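Local structure of DyP-type peroxidase (Pleurotus ostreatus PC15, 6FSK) at residues R306-R318 against I330-P343. The protein uses heme b as a DyP-type peroxidase, a dye-decolorizing enzyme that probably couples reduction of peroxide to oxidation of dyes and probably also oxidises Mn(II). The protein carries 1 engineered substitution. Residues are numbered along the deposited sequence; the frame is centred on the assembly and turned at random.
Sequences RNNKFDFGDSLVR and IRKTYPRNDLEGPP. With HEM (protoporphyrin IX containing Fe), chain C.
The guanidinium of Arg-336 lies between two rings: Phe-310 is stacked flat on one face, planes 8° apart, and CE2 of Tyr-334 sits over the rim of the other. The guanidinium edge faces a heme propionate and Asn-308, in the proximal heme pocket of the DyP-type peroxidase fold, just after the helix that carries the axial ligand His-329. With CG to NE extended, the chain of Arg-336 reaches past Phe-312 to its acceptors. Arg-336 NH2 donates to HEM O1D at 2.9 Å and also to Asn-308 OD1. Its NH1 serves the carbonyl oxygens of Asn-308 and Phe-310. Arginine suits this place because it offers flat cationic faces to aromatics and several in-plane N-H groups to oxygens.

Phe-312 likewise gives a flat face to a cation: Arg-331 runs antiparallel to it, CD 3.8 Å from the Phe-312 ring centroid and the guanidinium nearly parallel to the ring at 5°; Tyr-334 O and Pro-335 O lie at the ring's edge. Arg-331 grips Asp-338 side-on, NE to OD2 and NH2 to OD1, each on a syn lone pair, for which a carboxylate has the two oxygens; the NE bond is nearly straight at 175°. An alanine in place of Arg-331 would probably leave this buried carboxylate without its countercharge and uncover a face of Phe-312. Beside the Arg-331 guanidinium, the Ser-315 hydroxyl can both accept and donate: OG takes a hydrogen bond from Arg-331 NH2 and gives one to Phe-312 O at 2.6 Å.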
ATOM      1  N   ARG A 306     -15.934   7.951 -13.544  1.00 16.20           N
ATOM      2  CA  ARG A 306     -17.106   7.544 -12.783  1.00 14.84           C
ATOM      3  C   ARG A 306     -16.846   6.507 -11.678  1.00 14.38           C
ATOM      4  O   ARG A 306     -17.663   6.408 -10.766  1.00 16.25           O
ATOM      5  CB  ARG A 306     -18.201   6.993 -13.744  1.00 17.62           C
ATOM      6  CG  ARG A 306     -18.700   8.013 -14.745  1.00 22.50           C
ATOM      7  CD  ARG A 306     -19.899   7.481 -15.527  1.00 25.48           C
ATOM      8  NE  ARG A 306     -19.622   6.279 -16.314  1.00 27.02           N
ATOM      9  CZ  ARG A 306     -20.342   5.126 -16.303  1.00 25.35           C
ATOM     10  NH1 ARG A 306     -21.370   4.893 -15.495  1.00 27.54           N
ATOM     11  NH2 ARG A 306     -19.996   4.171 -17.151  1.00 29.74           N
ATOM     12  N   ASN A 307     -15.793   5.691 -11.831  1.00 15.63           N
ATOM     13  CA  ASN A 307     -15.626   4.511 -11.002  1.00 14.51           C
ATOM     14  C   ASN A 307     -15.203   4.860  -9.554  1.00 13.64           C
ATOM     15  O   ASN A 307     -15.094   3.915  -8.765  1.00 14.56           O
ATOM     16  CB  ASN A 307     -14.672   3.544 -11.649  1.00 15.80           C
ATOM     17  CG  ASN A 307     -13.231   4.023 -11.683  1.00 16.65           C
ATOM     18  OD1 ASN A 307     -12.848   5.023 -11.091  1.00 15.65           O
ATOM     19  ND2 ASN A 307     -12.407   3.245 -12.386  1.00 17.54           N
ATOM     20  N   ASN A 308     -14.973   6.120  -9.227  1.00 14.57           N
ATOM     21  CA  ASN A 308     -14.606   6.490  -7.855  1.00 14.43           C
ATOM     22  C   ASN A 308     -15.444   7.587  -7.237  1.00 15.15           C
ATOM     23  O   ASN A 308     -15.141   8.135  -6.207  1.00 15.12           O
ATOM     24  CB  ASN A 308     -13.081   6.714  -7.822  1.00 14.35           C
ATOM     25  CG  ASN A 308     -12.520   6.515  -6.432  1.00 13.67           C
ATOM     26  OD1 ASN A 308     -12.933   5.619  -5.728  1.00 14.33           O
ATOM     27  ND2 ASN A 308     -11.550   7.321  -6.104  1.00 14.10           N
ATOM     28  N   LYS A 309     -16.546   7.942  -7.919  1.00 15.83           N
ATOM     29  CA  LYS A 309     -17.399   9.051  -7.457  1.00 17.35           C
ATOM     30  C   LYS A 309     -18.502   8.486  -6.578  1.00 16.96           C
ATOM     31  O   LYS A 309     -19.658   8.203  -7.018  1.00 17.93           O
ATOM     32  CB  LYS A 309     -18.056   9.671  -8.728  1.00 20.02           C
ATOM     33  CG  LYS A 309     -19.075  10.718  -8.404  1.00 24.71           C
ATOM     34  CD  LYS A 309     -18.415  11.884  -7.810  1.00 28.53           C
ATOM     35  CE  LYS A 309     -18.912  13.178  -8.470  1.00 32.82           C
ATOM     36  NZ  LYS A 309     -18.993  14.151  -7.353  1.00 36.03           N
ATOM     37  N   PHE A 310     -18.160   8.267  -5.323  1.00 14.51           N
ATOM     38  CA  PHE A 310     -19.104   7.786  -4.284  1.00 13.86           C
ATOM     39  C   PHE A 310     -18.478   8.154  -2.962  1.00 13.35           C
ATOM     40  O   PHE A 310     -17.245   8.392  -2.893  1.00 13.41           O
ATOM     41  CB  PHE A 310     -19.374   6.287  -4.358  1.00 13.58           C
ATOM     42  CG  PHE A 310     -18.125   5.419  -4.222  1.00 12.88           C
ATOM     43  CD1 PHE A 310     -17.379   5.118  -5.315  1.00 12.31           C
ATOM     44  CD2 PHE A 310     -17.749   4.934  -2.987  1.00 12.63           C
ATOM     45  CE1 PHE A 310     -16.255   4.333  -5.215  1.00 12.36           C
ATOM     46  CE2 PHE A 310     -16.658   4.155  -2.863  1.00 12.22           C
ATOM     47  CZ  PHE A 310     -15.924   3.861  -3.948  1.00 12.24           C
ATOM     48  N   ASP A 311     -19.296   8.315  -1.929  1.00 13.02           N
ATOM     49  CA  ASP A 311     -18.808   8.701  -0.640  1.00 12.87           C
ATOM     50  C   ASP A 311     -19.443   7.920   0.520  1.00 12.29           C
ATOM     51  O   ASP A 311     -19.165   8.201   1.656  1.00 12.56           O
ATOM     52  CB  ASP A 311     -18.949  10.199  -0.432  1.00 17.53           C
ATOM     53  CG  ASP A 311     -20.402  10.669  -0.515  1.00 21.42           C
ATOM     54  OD1 ASP A 311     -21.353   9.895  -0.572  1.00 18.10           O
ATOM     55  OD2 ASP A 311     -20.620  11.893  -0.561  1.00 27.07           O
ATOM     56  N   PHE A 312     -20.299   6.938   0.201  1.00 12.02           N
ATOM     57  CA  PHE A 312     -21.093   6.172   1.187  1.00 12.30           C
ATOM     58  C   PHE A 312     -22.289   6.927   1.821  1.00 13.63           C
ATOM     59  O   PHE A 312     -23.001   6.360   2.651  1.00 14.11           O
ATOM     60  CB  PHE A 312     -20.255   5.464   2.267  1.00 13.69           C
ATOM     61  CG  PHE A 312     -19.067   4.687   1.721  1.00 13.12           C
ATOM     62  CD1 PHE A 312     -19.213   3.658   0.860  1.00 13.61           C
ATOM     63  CD2 PHE A 312     -17.819   4.949   2.200  1.00 13.97           C
ATOM     64  CE1 PHE A 312     -18.146   2.937   0.364  1.00 13.18           C
ATOM     65  CE2 PHE A 312     -16.703   4.232   1.729  1.00 12.59           C
ATOM     66  CZ  PHE A 312     -16.901   3.232   0.832  1.00 11.26           C
ATOM     67  N   GLY A 313     -22.535   8.098   1.305  1.00 14.90           N
ATOM     68  CA  GLY A 313     -23.681   8.904   1.700  1.00 16.17           C
ATOM     69  C   GLY A 313     -23.795   9.017   3.185  1.00 16.04           C
ATOM     70  O   GLY A 313     -22.843   9.294   3.894  1.00 16.54           O
ATOM     71  N   ASP A 314     -25.003   8.793   3.719  1.00 15.63           N
ATOM     72  CA  ASP A 314     -25.208   8.734   5.144  1.00 14.06           C
ATOM     73  C   ASP A 314     -25.589   7.281   5.573  1.00 14.27           C
ATOM     74  O   ASP A 314     -26.211   7.058   6.612  1.00 13.88           O
ATOM     75  CB  ASP A 314     -26.308   9.736   5.609  1.00 15.46           C
ATOM     76  CG  ASP A 314     -27.671   9.420   4.971  1.00 17.71           C
ATOM     77  OD1 ASP A 314     -27.784   8.572   4.069  1.00 17.54           O
ATOM     78  OD2 ASP A 314     -28.678  10.042   5.402  1.00 22.06           O
ATOM     79  N   SER A 315     -25.058   6.269   4.846  1.00 11.98           N
ATOM     80  CA  SER A 315     -25.468   4.901   5.110  1.00 12.37           C
ATOM     81  C   SER A 315     -25.042   4.421   6.493  1.00 11.37           C
ATOM     82  O   SER A 315     -25.718   3.620   7.141  1.00 13.23           O
ATOM     83  CB  SER A 315     -25.036   3.986   3.999  1.00 12.95           C
ATOM     84  OG  SER A 315     -23.610   4.091   3.819  1.00 13.24           O
ATOM     85  N   LEU A 316     -23.884   4.876   6.971  1.00 11.16           N
ATOM     86  CA  LEU A 316     -23.460   4.514   8.298  1.00 12.23           C
ATOM     87  C   LEU A 316     -24.431   4.984   9.377  1.00 12.82           C
ATOM     88  O   LEU A 316     -24.890   4.133  10.192  1.00 12.11           O
ATOM     89  CB  LEU A 316     -22.006   4.901   8.592  1.00 11.28           C
ATOM     90  CG  LEU A 316     -21.480   4.494   9.975  1.00 11.53           C
ATOM     91  CD1 LEU A 316     -21.529   3.032  10.269  1.00 12.29           C
ATOM     92  CD2 LEU A 316     -20.083   5.020  10.158  1.00 12.35           C
ATOM     93  N   VAL A 317     -24.794   6.260   9.386  1.00 13.23           N
ATOM     94  CA  VAL A 317     -25.719   6.802  10.449  1.00 15.32           C
ATOM     95  C   VAL A 317     -27.135   6.163  10.328  1.00 15.24           C
ATOM     96  O   VAL A 317     -27.814   5.885  11.338  1.00 16.64           O
ATOM     97  CB  VAL A 317     -25.743   8.344  10.319  1.00 17.72           C
ATOM     98  CG1 VAL A 317     -26.947   9.025  10.977  1.00 21.20           C
ATOM     99  CG2 VAL A 317     -24.451   8.871  10.889  1.00 17.90           C
ATOM    100  N   ARG A 318     -27.482   5.790   9.128  1.00 15.07           N
ATOM    101  CA  ARG A 318     -28.717   5.013   8.873  1.00 15.54           C
ATOM    102  C   ARG A 318     -28.621   3.542   9.192  1.00 16.33           C
ATOM    103  O   ARG A 318     -29.661   2.850   9.186  1.00 17.87           O
ATOM    104  CB  ARG A 318     -29.209   5.177   7.427  1.00 15.62           C
ATOM    105  CG  ARG A 318     -29.695   6.592   7.119  1.00 17.92           C
ATOM    106  CD  ARG A 318     -30.353   6.746   5.787  1.00 18.27           C
ATOM    107  NE  ARG A 318     -29.481   6.369   4.715  1.00 19.16           N
ATOM    108  CZ  ARG A 318     -29.499   5.224   4.058  1.00 18.54           C
ATOM    109  NH1 ARG A 318     -30.385   4.264   4.326  1.00 18.46           N
ATOM    110  NH2 ARG A 318     -28.579   5.041   3.146  1.00 19.57           N
ATOM    111  N   ILE A 330     -12.212  -1.456   1.177  1.00  8.01           N
ATOM    112  CA  ILE A 330     -11.943  -0.056   0.779  1.00  8.41           C
ATOM    113  C   ILE A 330     -12.546   0.899   1.796  1.00  9.28           C
ATOM    114  O   ILE A 330     -12.101   2.038   1.922  1.00  9.01           O
ATOM    115  CB  ILE A 330     -12.441   0.334  -0.661  1.00  9.00           C
ATOM    116  CG1 ILE A 330     -13.981   0.368  -0.766  1.00  9.49           C
ATOM    117  CG2 ILE A 330     -11.764  -0.575  -1.670  1.00 10.60           C
ATOM    118  CD1 ILE A 330     -14.475   0.859  -2.132  1.00 11.78           C
ATOM    119  N   ARG A 331     -13.634   0.476   2.457  1.00  8.98           N
ATOM    120  CA  ARG A 331     -14.293   1.326   3.430  1.00 10.07           C
ATOM    121  C   ARG A 331     -13.554   1.398   4.755  1.00 10.20           C
ATOM    122  O   ARG A 331     -13.565   2.441   5.444  1.00 10.88           O
ATOM    123  CB  ARG A 331     -15.767   0.845   3.610  1.00  9.72           C
ATOM    124  CG  ARG A 331     -16.709   1.751   4.400  1.00 11.10           C
ATOM    125  CD  ARG A 331     -18.135   1.290   4.041  1.00 11.86           C
ATOM    126  NE  ARG A 331     -19.064   2.195   4.738  1.00 10.39           N
ATOM    127  CZ  ARG A 331     -20.352   2.254   4.436  1.00 11.60           C
ATOM    128  NH1 ARG A 331     -20.855   1.346   3.618  1.00 13.73           N
ATOM    129  NH2 ARG A 331     -21.081   3.152   5.004  1.00 12.83           N
ATOM    130  N   LYS A 332     -12.937   0.280   5.144  1.00  9.94           N
ATOM    131  CA  LYS A 332     -12.034   0.186   6.269  1.00 10.89           C
ATOM    132  C   LYS A 332     -10.779   1.019   6.037  1.00 10.42           C
ATOM    133  O   LYS A 332     -10.280   1.599   6.999  1.00 14.03           O
ATOM    134  CB  LYS A 332     -11.629  -1.251   6.533  1.00 10.45           C
ATOM    135  CG  LYS A 332     -12.695  -2.069   7.193  1.00 10.09           C
ATOM    136  CD  LYS A 332     -12.736  -1.891   8.727  1.00 11.39           C
ATOM    137  CE  LYS A 332     -13.541  -2.929   9.440  1.00 11.54           C
ATOM    138  NZ  LYS A 332     -13.363  -2.769  10.882  1.00 10.46           N
ATOM    139  N   THR A 333     -10.348   1.249   4.829  1.00  9.25           N
ATOM    140  CA  THR A 333      -9.075   1.892   4.578  1.00  8.46           C
ATOM    141  C   THR A 333      -9.214   3.345   4.091  1.00  8.92           C
ATOM    142  O   THR A 333      -8.345   4.127   4.385  1.00  9.47           O
ATOM    143  CB  THR A 333      -8.206   1.088   3.590  1.00  9.65           C
ATOM    144  OG1 THR A 333      -8.885   0.990   2.337  1.00 10.19           O
ATOM    145  CG2 THR A 333      -7.795  -0.312   4.158  1.00 11.21           C
ATOM    146  N   TYR A 334     -10.332   3.668   3.495  1.00  8.86           N
ATOM    147  CA  TYR A 334     -10.688   5.075   3.238  1.00  9.51           C
ATOM    148  C   TYR A 334     -12.187   5.224   3.549  1.00  8.52           C
ATOM    149  O   TYR A 334     -13.052   4.982   2.696  1.00  9.25           O
ATOM    150  CB  TYR A 334     -10.388   5.510   1.826  1.00  9.84           C
ATOM    151  CG  TYR A 334     -10.791   6.945   1.501  1.00 10.09           C
ATOM    152  CD1 TYR A 334     -10.792   7.911   2.440  1.00 12.60           C
ATOM    153  CD2 TYR A 334     -11.113   7.277   0.195  1.00 11.75           C
ATOM    154  CE1 TYR A 334     -11.195   9.218   2.095  1.00 11.80           C
ATOM    155  CE2 TYR A 334     -11.483   8.535  -0.146  1.00 12.79           C
ATOM    156  CZ  TYR A 334     -11.493   9.499   0.802  1.00 12.92           C
ATOM    157  OH  TYR A 334     -11.955  10.781   0.397  1.00 16.31           O
ATOM    158  N   PRO A 335     -12.493   5.681   4.751  1.00  9.96           N
ATOM    159  CA  PRO A 335     -13.925   5.720   5.205  1.00 10.03           C
ATOM    160  C   PRO A 335     -14.841   6.689   4.495  1.00 11.13           C
ATOM    161  O   PRO A 335     -16.069   6.599   4.655  1.00 10.87           O
ATOM    162  CB  PRO A 335     -13.797   6.063   6.698  1.00  9.40           C
ATOM    163  CG  PRO A 335     -12.484   5.448   7.088  1.00 10.44           C
ATOM    164  CD  PRO A 335     -11.589   5.729   5.920  1.00  9.74           C
ATOM    165  N   ARG A 336     -14.289   7.652   3.761  1.00  9.86           N
ATOM    166  CA  ARG A 336     -15.140   8.658   3.103  1.00 11.49           C
ATOM    167  C   ARG A 336     -16.123   9.284   4.081  1.00 10.80           C
ATOM    168  O   ARG A 336     -15.749   9.704   5.197  1.00 10.60           O
ATOM    169  CB  ARG A 336     -15.794   8.107   1.814  1.00 11.74           C
ATOM    170  CG  ARG A 336     -14.714   7.465   0.877  1.00 11.66           C
ATOM    171  CD  ARG A 336     -15.262   7.080  -0.485  1.00 11.92           C
ATOM    172  NE  ARG A 336     -14.294   6.246  -1.199  1.00 11.26           N
ATOM    173  CZ  ARG A 336     -13.981   6.360  -2.462  1.00 12.25           C
ATOM    174  NH1 ARG A 336     -14.651   7.183  -3.259  1.00 13.58           N
ATOM    175  NH2 ARG A 336     -12.984   5.624  -2.937  1.00 12.42           N
ATOM    176  N   ASN A 337     -17.396   9.399   3.674  1.00 11.47           N
ATOM    177  CA  ASN A 337     -18.352  10.094   4.561  1.00 12.98           C
ATOM    178  C   ASN A 337     -18.630   9.391   5.853  1.00 14.36           C
ATOM    179  O   ASN A 337     -19.154  10.009   6.817  1.00 14.29           O
ATOM    180  CB  ASN A 337     -19.677  10.252   3.872  1.00 15.37           C
ATOM    181  CG  ASN A 337     -19.714  11.321   2.899  1.00 20.29           C
ATOM    182  OD1 ASN A 337     -18.757  11.979   2.669  1.00 21.83           O
ATOM    183  ND2 ASN A 337     -20.937  11.581   2.363  1.00 22.91           N
ATOM    184  N   ASP A 338     -18.210   8.133   5.994  1.00 12.55           N
ATOM    185  CA  ASP A 338     -18.413   7.530   7.317  1.00 12.33           C
ATOM    186  C   ASP A 338     -17.790   8.401   8.413  1.00 12.50           C
ATOM    187  O   ASP A 338     -18.371   8.542   9.523  1.00 14.18           O
ATOM    188  CB  ASP A 338     -17.830   6.142   7.398  1.00 13.37           C
ATOM    189  CG  ASP A 338     -18.590   5.109   6.631  1.00 14.80           C
ATOM    190  OD1 ASP A 338     -19.647   5.360   6.035  1.00 15.36           O
ATOM    191  OD2 ASP A 338     -18.073   3.938   6.649  1.00 15.19           O
ATOM    192  N   LEU A 339     -16.572   8.956   8.140  1.00 11.39           N
ATOM    193  CA  LEU A 339     -15.929   9.860   9.068  1.00 12.22           C
ATOM    194  C   LEU A 339     -16.078  11.336   8.706  1.00 12.76           C
ATOM    195  O   LEU A 339     -16.083  12.159   9.641  1.00 13.28           O
ATOM    196  CB  LEU A 339     -14.471   9.534   9.341  1.00 12.92           C
ATOM    197  CG  LEU A 339     -14.157   8.118   9.841  1.00 14.43           C
ATOM    198  CD1 LEU A 339     -12.682   7.873  10.035  1.00 14.29           C
ATOM    199  CD2 LEU A 339     -14.890   7.781  11.109  1.00 16.01           C
ATOM    200  N   GLU A 340     -16.188  11.604   7.400  1.00 12.97           N
ATOM    201  CA  GLU A 340     -16.158  13.026   6.942  1.00 15.01           C
ATOM    202  C   GLU A 340     -17.495  13.642   7.012  1.00 15.93           C
ATOM    203  O   GLU A 340     -17.574  14.900   7.118  1.00 17.24           O
ATOM    204  CB  GLU A 340     -15.599  13.150   5.547  1.00 16.30           C
ATOM    205  CG  GLU A 340     -14.154  12.736   5.412  1.00 17.98           C
ATOM    206  CD  GLU A 340     -13.547  13.154   4.051  1.00 26.33           C
ATOM    207  OE1 GLU A 340     -14.204  14.012   3.378  1.00 34.22           O
ATOM    208  OE2 GLU A 340     -12.398  12.769   3.685  1.00 23.38           O
ATOM    209  N   GLY A 341     -18.525  12.801   7.071  1.00 14.57           N
ATOM    210  CA  GLY A 341     -19.902  13.358   7.131  1.00 16.12           C
ATOM    211  C   GLY A 341     -20.282  13.526   8.579  1.00 15.62           C
ATOM    212  O   GLY A 341     -19.503  13.200   9.484  1.00 14.37           O
ATOM    213  N   PRO A 342     -21.557  13.927   8.858  1.00 17.57           N
ATOM    214  CA  PRO A 342     -22.045  13.938  10.223  1.00 19.46           C
ATOM    215  C   PRO A 342     -22.033  12.487  10.792  1.00 16.18           C
ATOM    216  O   PRO A 342     -22.217  11.557  10.023  1.00 17.44           O
ATOM    217  CB  PRO A 342     -23.526  14.356  10.056  1.00 20.41           C
ATOM    218  CG  PRO A 342     -23.592  15.052   8.757  1.00 20.96           C
ATOM    219  CD  PRO A 342     -22.538  14.430   7.884  1.00 18.57           C
ATOM    220  N   PRO A 343     -21.827  12.295  12.098  1.00 15.57           N
ATOM    221  CA  PRO A 343     -21.740  13.347  13.111  1.00 16.23           C
ATOM    222  C   PRO A 343     -20.338  13.921  13.295  1.00 17.67           C
ATOM    223  O   PRO A 343     -20.177  14.994  13.861  1.00 15.80           O
ATOM    224  CB  PRO A 343     -22.124  12.642  14.402  1.00 18.08           C
ATOM    225  CG  PRO A 343     -21.811  11.201  14.167  1.00 16.92           C
ATOM    226  CD  PRO A 343     -22.062  10.982  12.669  1.00 16.93           C
TER
HETATM  227  CHA HEM C 501      -7.798  -0.302  -2.049  1.00  9.86           C
HETATM  228  CHB HEM C 501      -6.491  -4.923  -2.484  1.00  8.76           C
HETATM  229  CHC HEM C 501      -3.438  -4.337   1.192  1.00  8.84           C
HETATM  230  CHD HEM C 501      -4.963   0.216   1.844  1.00  8.61           C
HETATM  231  C1A HEM C 501      -7.729  -1.612  -2.527  1.00  9.30           C
HETATM  232  C2A HEM C 501      -8.464  -2.148  -3.630  1.00  9.75           C
HETATM  233  C3A HEM C 501      -8.069  -3.419  -3.787  1.00  9.96           C
HETATM  234  C4A HEM C 501      -7.148  -3.692  -2.726  1.00  9.12           C
HETATM  235  CMA HEM C 501      -8.603  -4.403  -4.771  1.00 10.35           C
HETATM  236  CAA HEM C 501      -9.514  -1.391  -4.428  1.00  9.79           C
HETATM  237  CBA HEM C 501      -9.060  -0.674  -5.693  1.00 11.28           C
HETATM  238  CGA HEM C 501      -8.200   0.529  -5.409  1.00 12.05           C
HETATM  239  O1A HEM C 501      -8.708   1.574  -4.999  1.00 12.34           O
HETATM  240  O2A HEM C 501      -6.966   0.431  -5.632  1.00 13.22           O
HETATM  241  C1B HEM C 501      -5.530  -5.211  -1.511  1.00 10.33           C
HETATM  242  C2B HEM C 501      -4.840  -6.410  -1.357  1.00 10.51           C
HETATM  243  C3B HEM C 501      -3.938  -6.281  -0.348  1.00  8.52           C
HETATM  244  C4B HEM C 501      -4.135  -4.911   0.146  1.00  8.47           C
HETATM  245  CMB HEM C 501      -5.076  -7.673  -2.146  1.00 11.73           C
HETATM  246  CAB HEM C 501      -2.961  -7.202   0.274  1.00  9.00           C
HETATM  247  CBB HEM C 501      -2.486  -8.264  -0.337  1.00  8.64           C
HETATM  248  C1C HEM C 501      -3.596  -3.120   1.782  1.00  8.59           C
HETATM  249  C2C HEM C 501      -2.977  -2.595   2.924  1.00  9.24           C
HETATM  250  C3C HEM C 501      -3.409  -1.320   3.150  1.00  9.19           C
HETATM  251  C4C HEM C 501      -4.294  -1.006   2.054  1.00  7.88           C
HETATM  252  CMC HEM C 501      -1.961  -3.347   3.742  1.00 10.22           C
HETATM  253  CAC HEM C 501      -3.157  -0.342   4.243  1.00  8.70           C
HETATM  254  CBC HEM C 501      -2.827  -0.695   5.502  1.00  9.94           C
HETATM  255  C1D HEM C 501      -5.825   0.444   0.768  1.00  8.40           C
HETATM  256  C2D HEM C 501      -6.355   1.819   0.511  1.00  8.41           C
HETATM  257  C3D HEM C 501      -7.126   1.660  -0.632  1.00  8.91           C
HETATM  258  C4D HEM C 501      -7.084   0.243  -0.954  1.00  9.28           C
HETATM  259  CMD HEM C 501      -6.087   3.069   1.250  1.00  8.16           C
HETATM  260  CAD HEM C 501      -7.975   2.710  -1.339  1.00  9.28           C
HETATM  261  CBD HEM C 501      -9.334   2.872  -0.736  1.00  9.78           C
HETATM  262  CGD HEM C 501     -10.095   4.007  -1.376  1.00  9.52           C
HETATM  263  O1D HEM C 501     -11.251   3.689  -1.749  1.00 10.65           O
HETATM  264  O2D HEM C 501      -9.551   5.072  -1.588  1.00 11.04           O
HETATM  265  NA  HEM C 501      -6.980  -2.600  -1.883  1.00  9.36           N
HETATM  266  NB  HEM C 501      -5.160  -4.335  -0.546  1.00  8.58           N
HETATM  267  NC  HEM C 501      -4.520  -2.149   1.327  1.00  8.57           N
HETATM  268  ND  HEM C 501      -6.347  -0.447  -0.076  1.00  8.41           N
HETATM  269 FE   HEM C 501      -5.822  -2.397  -0.256  1.00  9.01          FE
HETATM  270  O   HOH W   1     -21.839   6.822   5.656  1.00 13.36           O
HETATM  271  O   HOH W   2     -23.102   2.139   1.789  1.00 19.70           O